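Local coordinates for protein IRMA (Escherichia coli CFT073, PDB 5EK5) that is a secreted virulence-associated protein with a fibronectin-like fold that probably mimics an interleukin receptor, at residues L48-K51 with T55-T58. Sequence-based numbering, arbitrary orientation.
Sequences LKDK and TLVT
Leu48 turns CG beside its own backbone N (chi1 -75°), and Val57 likewise turns CG1 (chi1 -72°), leaving CG2 between backbone N and carbonyl carbon. On their shared face of the sheet, Leu48 CD2 then meets Val57 CG2 at 3.9 Å. The two side chains cross at a slant.

The backbones form a classic beta bulge, with Leu48 facing both Leu56 and Val57. Leu56 N donates to Leu48 O at 2.7 Å, and Leu48 N donates to Val57 O at 2.8 Å. Both bonds are nearly straight. Leu56 has the negative psi of the first bulge position, somewhat large at -69°. Its CB points toward the other strand. Leu56 CB lies 3.4 Å from Leu48 O, and Leu56 CD1 reaches the backbone at Asp50 N (3.8 Å).

On the other face, Lys49 CE passes Thr55 OG1 at 4.1 Å. Asp50 turns its carboxylate to the connecting loop, where OD2 bonds Gln54 NE2.

The contact closes the hairpin of strands 42-49 and 55-63 in a fibronectin-type sandwich. Leu48 and Val57 face Thr81 of strand 74-82 in the other sheet. Strand 55-63 is an edge strand within the chain, and Lys49 bonds through its backbone to Thr89 of strand 89-99.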
loop_
_atom_site.group_PDB
_atom_site.type_symbol
_atom_site.label_atom_id
_atom_site.label_comp_id
_atom_site.label_asym_id
_atom_site.label_seq_id
_atom_site.Cartn_x
_atom_site.Cartn_y
_atom_site.Cartn_z
ATOM N N LEU B 48 2.137 -18.984 4.991
ATOM C CA LEU B 48 3.286 -18.103 5.177
ATOM C C LEU B 48 4.526 -18.774 4.603
ATOM O O LEU B 48 4.811 -19.932 4.904
ATOM C CB LEU B 48 3.497 -17.749 6.653
ATOM C CG LEU B 48 2.547 -16.731 7.300
ATOM C CD1 LEU B 48 1.094 -17.187 7.269
ATOM C CD2 LEU B 48 2.977 -16.414 8.720
ATOM N N LYS B 49 5.258 -18.040 3.774
ATOM C CA LYS B 49 6.362 -18.615 3.024
ATOM C C LYS B 49 7.645 -17.835 3.266
ATOM O O LYS B 49 7.602 -16.635 3.535
ATOM C CB LYS B 49 6.025 -18.623 1.534
ATOM C CG LYS B 49 4.834 -19.505 1.178
ATOM C CD LYS B 49 4.522 -19.452 -0.307
ATOM C CE LYS B 49 3.436 -20.448 -0.668
ATOM N NZ LYS B 49 3.276 -20.584 -2.138
ATOM N N ASP B 50 8.788 -18.511 3.185
ATOM C CA ASP B 50 10.063 -17.802 3.247
ATOM C C ASP B 50 10.367 -17.169 1.888
ATOM O O ASP B 50 9.535 -17.217 0.980
ATOM C CB ASP B 50 11.197 -18.732 3.717
ATOM C CG ASP B 50 11.418 -19.932 2.803
ATOM O OD1 ASP B 50 11.109 -19.869 1.596
ATOM O OD2 ASP B 50 11.910 -20.961 3.312
ATOM N N LYS B 51 11.555 -16.592 1.741
ATOM C CA LYS B 51 11.900 -15.883 0.511
ATOM C C LYS B 51 12.113 -16.848 -0.650
ATOM O O LYS B 51 12.035 -16.457 -1.815
ATOM C CB LYS B 51 13.150 -15.027 0.716
ATOM C CG LYS B 51 14.384 -15.800 1.150
ATOM C CD LYS B 51 15.575 -14.867 1.308
ATOM C CE LYS B 51 16.608 -15.429 2.269
ATOM N NZ LYS B 51 17.840 -14.591 2.292
ATOM N N THR B 55 6.964 -23.253 2.269
ATOM C CA THR B 55 5.889 -23.052 3.231
ATOM C C THR B 55 6.395 -23.231 4.658
ATOM O O THR B 55 7.020 -24.243 4.983
ATOM C CB THR B 55 4.723 -24.027 2.982
ATOM O OG1 THR B 55 4.150 -23.768 1.696
ATOM C CG2 THR B 55 3.652 -23.869 4.050
ATOM N N LEU B 56 6.130 -22.239 5.501
ATOM C CA LEU B 56 6.514 -22.300 6.903
ATOM C C LEU B 56 5.348 -22.791 7.753
ATOM O O LEU B 56 5.378 -23.899 8.289
ATOM C CB LEU B 56 6.982 -20.927 7.386
ATOM C CG LEU B 56 8.091 -20.279 6.552
ATOM C CD1 LEU B 56 8.297 -18.828 6.954
ATOM C CD2 LEU B 56 9.387 -21.061 6.677
ATOM N N VAL B 57 4.316 -21.961 7.863
ATOM C CA VAL B 57 3.101 -22.328 8.579
ATOM C C VAL B 57 1.867 -21.936 7.777
ATOM O O VAL B 57 1.939 -21.107 6.869
ATOM C CB VAL B 57 3.016 -21.654 9.967
ATOM C CG1 VAL B 57 4.005 -22.281 10.935
ATOM C CG2 VAL B 57 3.249 -20.155 9.850
ATOM N N THR B 58 0.735 -22.544 8.112
ATOM C CA THR B 58 -0.536 -22.145 7.526
ATOM C C THR B 58 -1.467 -21.678 8.639
ATOM O O THR B 58 -1.727 -22.409 9.596
ATOM C CB THR B 58 -1.184 -23.285 6.734
ATOM O OG1 THR B 58 -0.338 -23.638 5.634
ATOM C CG2 THR B 58 -2.537 -22.857 6.200
#